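Side-chain contacts in Exo-arabinanase (Penicillium chrysogenum, PDB 3A72), which probably hydrolyses alpha-1,5-linked L-arabinan from a chain end and binds arabinobiose in its sugar pocket: residues P53-K58 and W64-R69; V196-P199 and R204-M207; K212-Q217 and A270-Y275. All blocks are in the same frame, centred on the assembly; numbering follows the deposited sequence.

Interaction 1 of 3, residues P53-K58 and W64-R69; sequences PIYRSK and WNEISR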
ATOM      1  N   PRO A  53     -14.089   3.500  -4.825  1.00  5.38           N
ATOM      2  CA  PRO A  53     -15.115   2.453  -4.772  1.00  5.58           C
ATOM      3  C   PRO A  53     -14.680   1.366  -3.803  1.00  5.26           C
ATOM      4  O   PRO A  53     -13.513   1.098  -3.677  1.00  6.21           O
ATOM      5  CB  PRO A  53     -15.166   1.916  -6.191  1.00  6.38           C
ATOM      6  CG  PRO A  53     -13.810   2.184  -6.737  1.00  8.21           C
ATOM      7  CD  PRO A  53     -13.306   3.445  -6.072  1.00  6.00           C
ATOM      8  N   ILE A  54     -15.683   0.727  -3.178  1.00  5.16           N
ATOM      9  CA  ILE A  54     -15.418  -0.386  -2.255  1.00  5.13           C
ATOM     10  C   ILE A  54     -16.144  -1.589  -2.794  1.00  5.10           C
ATOM     11  O   ILE A  54     -17.391  -1.597  -2.824  1.00  5.70           O
ATOM     12  CB  ILE A  54     -15.853  -0.047  -0.837  1.00  5.46           C
ATOM     13  CG1 ILE A  54     -15.253   1.229  -0.292  1.00  5.84           C
ATOM     14  CG2 ILE A  54     -15.572  -1.223   0.098  1.00  6.45           C
ATOM     15  CD1 ILE A  54     -13.763   1.223  -0.132  1.00  7.14           C
ATOM     16  N   TYR A  55     -15.401  -2.601  -3.244  1.00  5.03           N
ATOM     17  CA  TYR A  55     -15.953  -3.841  -3.777  1.00  5.10           C
ATOM     18  C   TYR A  55     -15.680  -4.944  -2.784  1.00  4.81           C
ATOM     19  O   TYR A  55     -14.609  -5.035  -2.200  1.00  6.65           O
ATOM     20  CB  TYR A  55     -15.353  -4.184  -5.132  1.00  5.50           C
ATOM     21  CG  TYR A  55     -15.997  -3.487  -6.327  1.00  5.79           C
ATOM     22  CD1 TYR A  55     -16.154  -2.117  -6.376  1.00  6.77           C
ATOM     23  CD2 TYR A  55     -16.374  -4.217  -7.435  1.00  7.02           C
ATOM     24  CE1 TYR A  55     -16.699  -1.512  -7.456  1.00  8.27           C
ATOM     25  CE2 TYR A  55     -16.930  -3.605  -8.548  1.00  9.29           C
ATOM     26  CZ  TYR A  55     -17.101  -2.247  -8.568  1.00  8.85           C
ATOM     27  OH  TYR A  55     -17.668  -1.676  -9.664  1.00 11.23           O
ATOM     28  N   ARG A  56     -16.654  -5.845  -2.606  1.00  5.07           N
ATOM     29  CA  ARG A  56     -16.566  -6.946  -1.654  1.00  4.97           C
ATOM     30  C   ARG A  56     -16.672  -8.288  -2.346  1.00  4.51           C
ATOM     31  O   ARG A  56     -17.435  -8.443  -3.304  1.00  5.35           O
ATOM     32  CB  ARG A  56     -17.722  -6.862  -0.650  1.00  5.49           C
ATOM     33  CG  ARG A  56     -17.732  -7.978   0.383  1.00  5.75           C
ATOM     34  CD  ARG A  56     -18.647  -7.663   1.533  1.00  6.63           C
ATOM     35  NE  ARG A  56     -20.047  -7.626   1.135  1.00  6.67           N
ATOM     36  CZ  ARG A  56     -21.027  -7.098   1.830  1.00  9.21           C
ATOM     37  NH1 ARG A  56     -20.763  -6.483   2.956  1.00 11.85           N
ATOM     38  NH2 ARG A  56     -22.281  -7.209   1.331  1.00 13.61           N
ATOM     39  N   SER A  57     -15.937  -9.261  -1.833  1.00  4.84           N
ATOM     40  CA  SER A  57     -16.112 -10.672  -2.167  1.00  4.72           C
ATOM     41  C   SER A  57     -16.388 -11.451  -0.915  1.00  4.72           C
ATOM     42  O   SER A  57     -15.626 -11.353   0.067  1.00  5.38           O
ATOM     43  CB  SER A  57     -14.875 -11.240  -2.882  1.00  5.51           C
ATOM     44  OG  SER A  57     -15.058 -12.644  -3.099  1.00  5.86           O
ATOM     45  N   LYS A  58     -17.440 -12.262  -0.936  1.00  5.18           N
ATOM     46  CA  LYS A  58     -17.831 -13.163   0.152  1.00  5.35           C
ATOM     47  C   LYS A  58     -17.586 -14.615  -0.185  1.00  5.76           C
ATOM     48  O   LYS A  58     -17.983 -15.508   0.567  1.00  6.28           O
ATOM     49  CB  LYS A  58     -19.298 -12.936   0.562  1.00  5.66           C
ATOM     50  CG  LYS A  58     -19.507 -11.566   1.186  1.00  5.86           C
ATOM     51  CD  LYS A  58     -20.921 -11.312   1.609  1.00  7.36           C
ATOM     52  CE  LYS A  58     -21.338 -12.248   2.665  1.00  8.00           C
ATOM     53  NZ  LYS A  58     -20.614 -12.300   3.915  1.00 64.60           N
ATOM     54  N   TRP A  64     -17.324 -10.581  -7.052  1.00  5.51           N
ATOM     55  CA  TRP A  64     -17.138  -9.219  -6.499  1.00  5.39           C
ATOM     56  C   TRP A  64     -18.351  -8.356  -6.773  1.00  5.87           C
ATOM     57  O   TRP A  64     -18.954  -8.433  -7.863  1.00  8.54           O
ATOM     58  CB  TRP A  64     -15.893  -8.524  -7.126  1.00  6.18           C
ATOM     59  CG  TRP A  64     -14.650  -9.291  -6.738  1.00  5.79           C
ATOM     60  CD1 TRP A  64     -14.117 -10.373  -7.367  1.00  5.90           C
ATOM     61  CD2 TRP A  64     -13.816  -9.036  -5.599  1.00  5.35           C
ATOM     62  NE1 TRP A  64     -13.002 -10.822  -6.690  1.00  5.42           N
ATOM     63  CE2 TRP A  64     -12.788 -10.019  -5.613  1.00  5.21           C
ATOM     64  CE3 TRP A  64     -13.826  -8.075  -4.571  1.00  5.47           C
ATOM     65  CZ2 TRP A  64     -11.809 -10.042  -4.629  1.00  5.84           C
ATOM     66  CZ3 TRP A  64     -12.840  -8.116  -3.600  1.00  5.81           C
ATOM     67  CH2 TRP A  64     -11.855  -9.070  -3.633  1.00  6.17           C
ATOM     68  N   ASN A  65     -18.726  -7.508  -5.842  1.00  5.28           N
ATOM     69  CA  ASN A  65     -19.807  -6.557  -6.016  1.00  6.04           C
ATOM     70  C   ASN A  65     -19.486  -5.266  -5.309  1.00  5.95           C
ATOM     71  O   ASN A  65     -18.946  -5.290  -4.201  1.00  6.67           O
ATOM     72  CB  ASN A  65     -21.123  -7.088  -5.369  1.00  6.96           C
ATOM     73  CG  ASN A  65     -21.663  -8.271  -6.140  1.00  7.37           C
ATOM     74  OD1 ASN A  65     -22.360  -8.120  -7.169  1.00 11.13           O
ATOM     75  ND2 ASN A  65     -21.403  -9.442  -5.654  1.00  6.52           N
ATOM     76  N   GLU A  66     -19.844  -4.139  -5.906  1.00  6.09           N
ATOM     77  CA  GLU A  66     -19.693  -2.847  -5.228  1.00  5.96           C
ATOM     78  C   GLU A  66     -20.653  -2.755  -4.054  1.00  6.25           C
ATOM     79  O   GLU A  66     -21.864  -3.030  -4.205  1.00  8.04           O
ATOM     80  CB  GLU A  66     -19.951  -1.732  -6.263  1.00  7.16           C
ATOM     81  CG  GLU A  66     -19.605  -0.338  -5.672  1.00  9.95           C
ATOM     82  CD  GLU A  66     -19.569   0.766  -6.698  1.00 11.53           C
ATOM     83  OE1 GLU A  66     -20.454   0.797  -7.527  1.00 17.34           O
ATOM     84  OE2 GLU A  66     -18.694   1.652  -6.747  1.00 12.94           O
ATOM     85  N   ILE A  67     -20.143  -2.337  -2.906  1.00  6.25           N
ATOM     86  CA  ILE A  67     -20.967  -2.147  -1.733  1.00  6.42           C
ATOM     87  C   ILE A  67     -21.092  -0.697  -1.278  1.00  6.65           C
ATOM     88  O   ILE A  67     -22.075  -0.354  -0.641  1.00  7.46           O
ATOM     89  CB  ILE A  67     -20.533  -3.037  -0.559  1.00  6.72           C
ATOM     90  CG1 ILE A  67     -19.128  -2.777  -0.030  1.00  7.11           C
ATOM     91  CG2 ILE A  67     -20.672  -4.508  -0.941  1.00  8.03           C
ATOM     92  CD1 ILE A  67     -18.867  -3.382   1.356  1.00  7.16           C
ATOM     93  N   SER A  68     -20.125   0.152  -1.591  1.00  6.24           N
ATOM     94  CA  SER A  68     -20.158   1.572  -1.165  1.00  6.11           C
ATOM     95  C   SER A  68     -19.092   2.307  -1.977  1.00  6.00           C
ATOM     96  O   SER A  68     -18.297   1.713  -2.717  1.00  6.22           O
ATOM     97  CB  SER A  68     -19.927   1.724   0.307  1.00  6.56           C
ATOM     98  OG  SER A  68     -18.593   1.313   0.639  1.00  7.53           O
ATOM     99  N   ARG A  69     -19.116   3.623  -1.797  1.00  7.13           N
ATOM    100  CA  ARG A  69     -18.104   4.532  -2.322  1.00  7.47           C
ATOM    101  C   ARG A  69     -17.709   5.534  -1.257  1.00  7.74           C
ATOM    102  O   ARG A  69     -18.596   6.001  -0.511  1.00 10.23           O
ATOM    103  CB  ARG A  69     -18.644   5.273  -3.573  1.00  8.10           C
ATOM    104  CG  ARG A  69     -18.955   4.351  -4.714  1.00  8.55           C
ATOM    105  CD  ARG A  69     -19.727   5.098  -5.802  1.00  9.28           C
ATOM    106  NE  ARG A  69     -20.004   4.171  -6.860  1.00 10.37           N
ATOM    107  CZ  ARG A  69     -20.615   4.419  -7.991  1.00 15.75           C
ATOM    108  NH1 ARG A  69     -20.987   5.663  -8.227  1.00 27.58           N
ATOM    109  NH2 ARG A  69     -20.806   3.462  -8.867  1.00 21.41           N
TER
HETATM  110  O   HOH W   1     -19.763  -9.866  -3.423  1.00  8.56           O
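Ser57 and Trp64 meet at the loop end of this beta hairpin: Ser57 CB sits almost squarely over the indole, 3.5 Å from the centroid of its six-membered ring, while the carbonyl O of Tyr55 approaches the indole edge in the ring plane. Further along the same side, the Tyr55 ring has Glu66 CB over one face, offset toward the rim and 3.5 Å from Tyr55 CE1. With its CG anti to the backbone N (chi1 -172°), Glu66 runs extended past the ring, bringing OE2 to 3.6 Å from Pro53 CB. There Arg69 grips the carboxylate side-on: NH2 meets OE1 on its syn side, and NE reaches OE2 of Glu66 at 2.8 Å from above the carboxylate plane.

On the face of Ile54 and Arg56, the bulged Ile67 touches both: its CG2 lies over one face of the Arg56 guanidinium and its CG1 is 3.9 Å from Ile54 CG2. Paired backbone bonds join Arg56 and Asn65, with a water bridging Arg56 O and Asn65 ND2. Then comes a classic beta bulge: Ile54 O takes a nearly straight bond from Ile67 N (2.9 Å, 173°) and a weak one from Ser68 N.

Ser57 OG bonds to Gly61 N and Thr63 O, and Trp64 NE1 to Gly61 O. The pattern S-x-D-x-G-x-T-W, from Ser57 through Asp59, Gly61 and Thr63 to Trp64, fits the Asp-box of sialidase-like propellers, a turn between the third and fourth strands of a blade. Ser68 OG bonds to Gly125 O and Trp128 NE1 beyond the hairpin.

The contact thus combines a backbone-zipped pair with CH-pi cover. Its one carboxylate is probably kept ionised by Arg69, and the bonded, buried Ser57 hydroxyl ties the strand end to the turn.

Interaction 2 of 3, residues V196-P199 and R204-M207; sequences VTYP and RPGM. With AHR (alpha-L-arabinofuranose), chain B.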
ATOM      1  N   VAL A 196      13.024   7.772   6.627  1.00  5.26           N
ATOM      2  CA  VAL A 196      14.020   7.458   5.629  1.00  5.36           C
ATOM      3  C   VAL A 196      14.398   8.763   4.907  1.00  5.28           C
ATOM      4  O   VAL A 196      13.555   9.361   4.211  1.00  5.52           O
ATOM      5  CB  VAL A 196      13.569   6.384   4.638  1.00  5.29           C
ATOM      6  CG1 VAL A 196      14.650   6.174   3.578  1.00  6.03           C
ATOM      7  CG2 VAL A 196      13.239   5.087   5.351  1.00  5.97           C
ATOM      8  N   THR A 197      15.635   9.192   5.107  1.00  5.62           N
ATOM      9  CA  THR A 197      16.233  10.328   4.435  1.00  5.99           C
ATOM     10  C   THR A 197      17.611   9.935   3.945  1.00  6.24           C
ATOM     11  O   THR A 197      18.283   9.104   4.578  1.00  7.30           O
ATOM     12  CB  THR A 197      16.349  11.567   5.334  1.00  7.91           C
ATOM     13  OG1 THR A 197      17.350  11.362   6.286  1.00 14.42           O
ATOM     14  CG2 THR A 197      15.049  11.882   6.080  1.00  7.75           C
ATOM     15  N   TYR A 198      18.031  10.563   2.858  1.00  6.46           N
ATOM     16  CA  TYR A 198      19.388  10.328   2.276  1.00  6.73           C
ATOM     17  C   TYR A 198      20.044  11.663   1.984  1.00  7.51           C
ATOM     18  O   TYR A 198      19.384  12.662   1.672  1.00  8.62           O
ATOM     19  CB  TYR A 198      19.279   9.453   0.990  1.00  7.04           C
ATOM     20  CG  TYR A 198      18.935   8.032   1.315  1.00  6.57           C
ATOM     21  CD1 TYR A 198      19.898   7.188   1.865  1.00  8.24           C
ATOM     22  CD2 TYR A 198      17.677   7.481   1.133  1.00  6.76           C
ATOM     23  CE1 TYR A 198      19.617   5.887   2.208  1.00  6.96           C
ATOM     24  CE2 TYR A 198      17.394   6.194   1.464  1.00  5.89           C
ATOM     25  CZ  TYR A 198      18.367   5.388   1.980  1.00  6.03           C
ATOM     26  OH  TYR A 198      18.039   4.095   2.314  1.00  6.58           O
ATOM     27  N   PRO A 199      21.385  11.670   2.042  1.00  7.95           N
ATOM     28  CA  PRO A 199      22.116  12.931   1.889  1.00  9.60           C
ATOM     29  C   PRO A 199      22.365  13.395   0.495  1.00  9.16           C
ATOM     30  O   PRO A 199      23.005  14.421   0.334  1.00 15.01           O
ATOM     31  CB  PRO A 199      23.441  12.596   2.596  1.00 10.52           C
ATOM     32  CG  PRO A 199      23.613  11.118   2.362  1.00 11.16           C
ATOM     33  CD  PRO A 199      22.241  10.562   2.496  1.00  9.14           C
ATOM     34  N   ARG A 204      15.193   9.755  -3.973  1.00  5.49           N
ATOM     35  CA  ARG A 204      13.745   9.775  -3.741  1.00  5.00           C
ATOM     36  C   ARG A 204      13.330   8.383  -3.248  1.00  4.77           C
ATOM     37  O   ARG A 204      12.715   7.580  -3.966  1.00  5.22           O
ATOM     38  CB  ARG A 204      12.948  10.177  -5.022  1.00  5.49           C
ATOM     39  CG  ARG A 204      13.249  11.606  -5.439  1.00  5.46           C
ATOM     40  CD  ARG A 204      12.583  11.951  -6.813  1.00  5.98           C
ATOM     41  NE  ARG A 204      11.157  11.781  -6.735  1.00  5.57           N
ATOM     42  CZ  ARG A 204      10.299  12.628  -6.227  1.00  5.42           C
ATOM     43  NH1 ARG A 204      10.653  13.848  -5.885  1.00  6.00           N
ATOM     44  NH2 ARG A 204       9.057  12.239  -6.092  1.00  6.13           N
ATOM     45  N   PRO A 205      13.621   8.061  -1.978  1.00  4.75           N
ATOM     46  CA  PRO A 205      12.991   6.894  -1.366  1.00  4.71           C
ATOM     47  C   PRO A 205      11.487   7.141  -1.322  1.00  4.30           C
ATOM     48  O   PRO A 205      11.041   8.292  -1.082  1.00  4.94           O
ATOM     49  CB  PRO A 205      13.640   6.855   0.012  1.00  5.22           C
ATOM     50  CG  PRO A 205      13.884   8.306   0.342  1.00  5.28           C
ATOM     51  CD  PRO A 205      14.371   8.880  -0.972  1.00  5.31           C
ATOM     52  N   GLY A 206      10.684   6.104  -1.510  1.00  4.19           N
ATOM     53  CA  GLY A 206       9.235   6.250  -1.525  1.00  4.47           C
ATOM     54  C   GLY A 206       8.531   4.941  -1.312  1.00  4.03           C
ATOM     55  O   GLY A 206       9.068   3.842  -1.429  1.00  4.35           O
ATOM     56  N   MET A 207       7.215   5.057  -1.061  1.00  4.02           N
ATOM     57  CA  MET A 207       6.244   3.992  -1.118  1.00  3.97           C
ATOM     58  C   MET A 207       6.434   2.968  -0.007  1.00  4.08           C
ATOM     59  O   MET A 207       6.671   1.794  -0.235  1.00  4.72           O
ATOM     60  CB  MET A 207       6.240   3.306  -2.485  1.00  4.66           C
ATOM     61  CG  MET A 207       6.117   4.324  -3.630  1.00  4.46           C
ATOM     62  SD  MET A 207       5.689   3.617  -5.243  1.00  4.82           S
ATOM     63  CE  MET A 207       3.918   3.381  -5.020  1.00  4.86           C
TER
HETATM   64  O5  AHR B   1       3.493   9.465  -8.364  1.00  4.41           O
HETATM   65  C5  AHR B   1       3.926   9.653  -6.978  1.00  4.63           C
HETATM   66  C4  AHR B   1       5.312   9.090  -6.840  1.00  4.71           C
HETATM   67  O4  AHR B   1       5.227   7.663  -6.959  1.00  4.82           O
HETATM   68  C3  AHR B   1       5.924   9.356  -5.469  1.00  4.55           C
HETATM   69  O3  AHR B   1       6.629  10.610  -5.490  1.00  4.87           O
HETATM   70  C2  AHR B   1       6.875   8.146  -5.298  1.00  4.67           C
HETATM   71  O2  AHR B   1       7.015   7.728  -3.942  1.00  4.52           O
HETATM   72  C1  AHR B   1       6.277   7.062  -6.194  1.00  4.63           C
HETATM   73  O1  AHR B   1       7.255   6.622  -7.180  1.00  5.43           O
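Pro205 pushes its pyrrolidine ring against Val196 and Tyr198, and all three residues meet through carbon alone. Pro205 gives up the most surface of the three. Its CB lies 3.8 Å from Val196 CG1; chi1 of 177° puts this branch anti to the backbone N, on the side of the proline, and the two side chains run alongside in opposing senses. Tyr198 comes in edge-on. Its CD2 is 4.0 Å from Pro205 CG and its CE2 4.1 Å from Pro205 CB, with Pro205 CG lying in the plane of the aromatic ring, so the proline rests on the tyrosine's rim and not on its face. The far end of that ring is polar and well engaged: the Tyr198 hydroxyl is hydrogen-bonded to Tyr222 OH and to Arg240 NH2, while the ring stacks with Tyr224.

Next to Pro205 in the chain are residues of the sugar pocket. As its CB points toward Val196, that of Arg204 points away, and the arginine chain, bent at chi3, delivers NH2 to 3.0 Å from O3 of the bound arabinofuranose, which lies in the guanidinium plane. Asn144 OD1 bonds to NH1 of the same group. Gly206, having no side chain, lets the sugar O2 come within 3.6 Å of its CA, and Met207 lays its SD 3.6 Å from the sugar C1. All three residues belong to the glycan pocket, where Glu223, Gln176 and Glu151 hydrogen-bond the sugar.

In the propeller this contact bridges two blades. Val196 ends strand 193-196, the outer strand of one blade, and pairs with Met178; strand 204-212 opens the next blade, paired with 218-225. Met178 and Tyr222 touch both Val196 and Pro205, closing the apolar joint from strands 177-183 and 218-225.

Interaction 3 of 3, residues K212-Q217 and A270-Y275; sequences KLPNGQ and AVWTPY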
ATOM      1  N   LYS A 212       4.678  -7.041   9.987  1.00  6.08           N
ATOM      2  CA  LYS A 212       5.262  -7.506  11.221  1.00  5.59           C
ATOM      3  C   LYS A 212       5.666  -8.971  11.118  1.00  5.72           C
ATOM      4  O   LYS A 212       4.897  -9.831  10.662  1.00  8.60           O
ATOM      5  CB  LYS A 212       4.256  -7.314  12.363  1.00  6.43           C
ATOM      6  CG  LYS A 212       4.886  -7.518  13.727  1.00  7.16           C
ATOM      7  CD  LYS A 212       3.894  -7.240  14.857  1.00  8.68           C
ATOM      8  CE  LYS A 212       4.587  -7.271  16.224  1.00 10.22           C
ATOM      9  NZ  LYS A 212       3.600  -7.043  17.288  1.00 12.70           N
ATOM     10  N   LEU A 213       6.861  -9.296  11.576  1.00  5.69           N
ATOM     11  CA  LEU A 213       7.401 -10.637  11.539  1.00  5.68           C
ATOM     12  C   LEU A 213       7.164 -11.358  12.868  1.00  5.40           C
ATOM     13  O   LEU A 213       6.913 -10.708  13.906  1.00  6.05           O
ATOM     14  CB  LEU A 213       8.910 -10.542  11.270  1.00  5.95           C
ATOM     15  CG  LEU A 213       9.283  -9.804   9.968  1.00  5.73           C
ATOM     16  CD1 LEU A 213      10.780  -9.851   9.738  1.00  6.33           C
ATOM     17  CD2 LEU A 213       8.520 -10.342   8.770  1.00  6.41           C
ATOM     18  N   PRO A 214       7.226 -12.679  12.871  1.00  5.61           N
ATOM     19  CA  PRO A 214       6.825 -13.448  14.072  1.00  6.35           C
ATOM     20  C   PRO A 214       7.766 -13.319  15.259  1.00  6.51           C
ATOM     21  O   PRO A 214       7.387 -13.722  16.344  1.00  8.34           O
ATOM     22  CB  PRO A 214       6.754 -14.902  13.543  1.00  7.28           C
ATOM     23  CG  PRO A 214       7.725 -14.900  12.359  1.00  6.83           C
ATOM     24  CD  PRO A 214       7.413 -13.567  11.704  1.00  6.13           C
ATOM     25  N   ASN A 215       8.969 -12.793  15.059  1.00  6.13           N
ATOM     26  CA  ASN A 215       9.894 -12.538  16.148  1.00  6.30           C
ATOM     27  C   ASN A 215       9.816 -11.111  16.681  1.00  6.46           C
ATOM     28  O   ASN A 215      10.652 -10.718  17.486  1.00  8.97           O
ATOM     29  CB  ASN A 215      11.320 -12.829  15.705  1.00  6.43           C
ATOM     30  CG  ASN A 215      11.819 -11.861  14.636  1.00  6.14           C
ATOM     31  OD1 ASN A 215      11.012 -11.067  14.109  1.00  6.15           O
ATOM     32  ND2 ASN A 215      13.104 -11.883  14.346  1.00  6.14           N
ATOM     33  N   GLY A 216       8.816 -10.354  16.262  1.00  6.57           N
ATOM     34  CA  GLY A 216       8.609  -8.987  16.733  1.00  7.27           C
ATOM     35  C   GLY A 216       9.320  -7.923  15.938  1.00  6.20           C
ATOM     36  O   GLY A 216       9.128  -6.746  16.173  1.00  7.46           O
ATOM     37  N   GLN A 217      10.182  -8.312  14.989  1.00  5.80           N
ATOM     38  CA  GLN A 217      10.702  -7.301  14.061  1.00  5.33           C
ATOM     39  C   GLN A 217       9.640  -6.867  13.070  1.00  5.06           C
ATOM     40  O   GLN A 217       8.760  -7.645  12.726  1.00  7.45           O
ATOM     41  CB  GLN A 217      11.874  -7.898  13.267  1.00  5.23           C
ATOM     42  CG  GLN A 217      13.102  -8.204  14.095  1.00  5.70           C
ATOM     43  CD  GLN A 217      14.235  -8.674  13.208  1.00  5.27           C
ATOM     44  OE1 GLN A 217      14.170  -9.761  12.656  1.00  5.95           O
ATOM     45  NE2 GLN A 217      15.225  -7.811  13.021  1.00  6.08           N
ATOM     46  N   ALA A 270       4.777  -5.983   0.759  1.00  4.45           N
ATOM     47  CA  ALA A 270       5.315  -7.104   1.542  1.00  4.26           C
ATOM     48  C   ALA A 270       4.237  -7.618   2.501  1.00  4.16           C
ATOM     49  O   ALA A 270       3.514  -6.818   3.107  1.00  4.86           O
ATOM     50  CB  ALA A 270       6.503  -6.688   2.365  1.00  5.05           C
ATOM     51  N   VAL A 271       4.210  -8.919   2.679  1.00  4.34           N
ATOM     52  CA  VAL A 271       3.343  -9.628   3.615  1.00  4.24           C
ATOM     53  C   VAL A 271       4.153 -10.791   4.227  1.00  4.26           C
ATOM     54  O   VAL A 271       5.227 -11.116   3.745  1.00  4.63           O
ATOM     55  CB  VAL A 271       2.056 -10.151   2.932  1.00  4.47           C
ATOM     56  CG1 VAL A 271       1.203  -8.997   2.488  1.00  5.22           C
ATOM     57  CG2 VAL A 271       2.373 -11.114   1.800  1.00  5.02           C
ATOM     58  N   TRP A 272       3.580 -11.392   5.243  1.00  4.74           N
ATOM     59  CA  TRP A 272       4.166 -12.550   5.905  1.00  4.70           C
ATOM     60  C   TRP A 272       3.078 -13.603   6.143  1.00  4.54           C
ATOM     61  O   TRP A 272       1.995 -13.280   6.565  1.00  5.54           O
ATOM     62  CB  TRP A 272       4.867 -12.140   7.218  1.00  5.43           C
ATOM     63  CG  TRP A 272       5.399 -13.338   7.965  1.00  5.41           C
ATOM     64  CD1 TRP A 272       6.594 -13.921   7.832  1.00  5.77           C
ATOM     65  CD2 TRP A 272       4.703 -14.097   8.965  1.00  5.46           C
ATOM     66  NE1 TRP A 272       6.727 -15.005   8.666  1.00  6.17           N
ATOM     67  CE2 TRP A 272       5.559 -15.132   9.383  1.00  6.03           C
ATOM     68  CE3 TRP A 272       3.438 -13.994   9.550  1.00  6.41           C
ATOM     69  CZ2 TRP A 272       5.214 -16.064  10.344  1.00  6.44           C
ATOM     70  CZ3 TRP A 272       3.066 -14.921  10.515  1.00  7.15           C
ATOM     71  CH2 TRP A 272       3.950 -15.918  10.897  1.00  7.12           C
ATOM     72  N   THR A 273       3.462 -14.874   5.882  1.00  5.14           N
ATOM     73  CA  THR A 273       2.593 -16.020   6.206  1.00  5.35           C
ATOM     74  C   THR A 273       3.333 -16.950   7.162  1.00  5.15           C
ATOM     75  O   THR A 273       4.532 -17.139   7.020  1.00  5.51           O
ATOM     76  CB  THR A 273       2.222 -16.806   4.941  1.00  5.39           C
ATOM     77  OG1 THR A 273       1.473 -17.964   5.353  1.00  6.85           O
ATOM     78  CG2 THR A 273       3.409 -17.239   4.132  1.00  6.13           C
ATOM     79  N   PRO A 274       2.598 -17.645   8.051  1.00  5.96           N
ATOM     80  CA  PRO A 274       3.224 -18.749   8.763  1.00  6.23           C
ATOM     81  C   PRO A 274       3.668 -19.908   7.910  1.00  6.28           C
ATOM     82  O   PRO A 274       4.470 -20.721   8.369  1.00  7.14           O
ATOM     83  CB  PRO A 274       2.059 -19.226   9.719  1.00  8.80           C
ATOM     84  CG  PRO A 274       1.097 -18.085   9.767  1.00  8.76           C
ATOM     85  CD  PRO A 274       1.193 -17.403   8.470  1.00  6.86           C
ATOM     86  N   TYR A 275       3.093 -20.054   6.709  1.00  6.11           N
ATOM     87  CA  TYR A 275       3.451 -21.177   5.850  1.00  6.53           C
ATOM     88  C   TYR A 275       4.891 -21.060   5.365  1.00  6.37           C
ATOM     89  O   TYR A 275       5.448 -19.968   5.229  1.00  7.11           O
ATOM     90  CB  TYR A 275       2.475 -21.248   4.632  1.00  6.75           C
ATOM     91  CG  TYR A 275       1.236 -22.032   4.952  1.00  6.76           C
ATOM     92  CD1 TYR A 275       0.306 -21.516   5.864  1.00  7.86           C
ATOM     93  CD2 TYR A 275       0.990 -23.257   4.444  1.00  9.35           C
ATOM     94  CE1 TYR A 275      -0.805 -22.191   6.226  1.00  9.43           C
ATOM     95  CE2 TYR A 275      -0.177 -24.012   4.785  1.00 10.44           C
ATOM     96  CZ  TYR A 275      -1.061 -23.408   5.685  1.00  9.50           C
ATOM     97  OH  TYR A 275      -2.202 -24.184   5.987  1.00 13.29           O
TER
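Pro214 lies over one face of the Trp272 indole, offset toward the rim. Its CD stands 3.6 Å from the centroid of the five-membered ring, 25° off the normal, a CH-pi contact; CG follows along the indole to lie 3.4 Å from Trp272 CZ2, and CB comes next, 3.7 Å from the same atom. The polarised CD, bonded to the proline nitrogen, is thus set against the pyrrole half of the indole. On the opposite face Pro274 N lies 3.6 Å above the ring plane, so the indole is held between two prolines, one from each segment. Leu213 adds a looser touch, CD2 to Trp272 CD1 at 4.2 Å. For Trp272, chi1 of 176°, with CG anti to the backbone N, swings the indole toward the turn, and its NE1 bonds to Asn279 O, which helps to hold the ring's rotation.

The proline is presented by a type I turn from Leu213 to Gly216, closed by Gly216 N to Leu213 O. An Asx turn overlaps its end: Asn215 OD1 accepts from Gln217 N at 3.0 Å, with the donor above the carbonyl plane.

This turn joins strands 204-212 and 218-225 of one blade, while Trp272 sits on strand 269-273, which starts the next. Leu213 also packs on Phe219 and on Ile282 of strand 281-285, and Leu298 touches Pro214 from a loop.

All three contacts belong to one six-bladed propeller. Interaction 1 stays within a blade, joining its third and fourth strands; interactions 2 and 3 each join one blade to the next, and both involve the hairpin 204-212/218-225, at different ends. Their nearest atoms are about 8 Å apart, whereas the centres of interactions 1 and 2 lie 35 Å apart on opposite sides of the chain's centre. Chemistry follows place. Interactions 1 and 3 are both partly buried: the first relies on backbone bonds and CH-pi contacts, with a salt bridge inside one strand, the other on proline against indole, without cross-segment hydrogen bonds. Interaction 2 is buried, purely apolar and backs the sugar pocket.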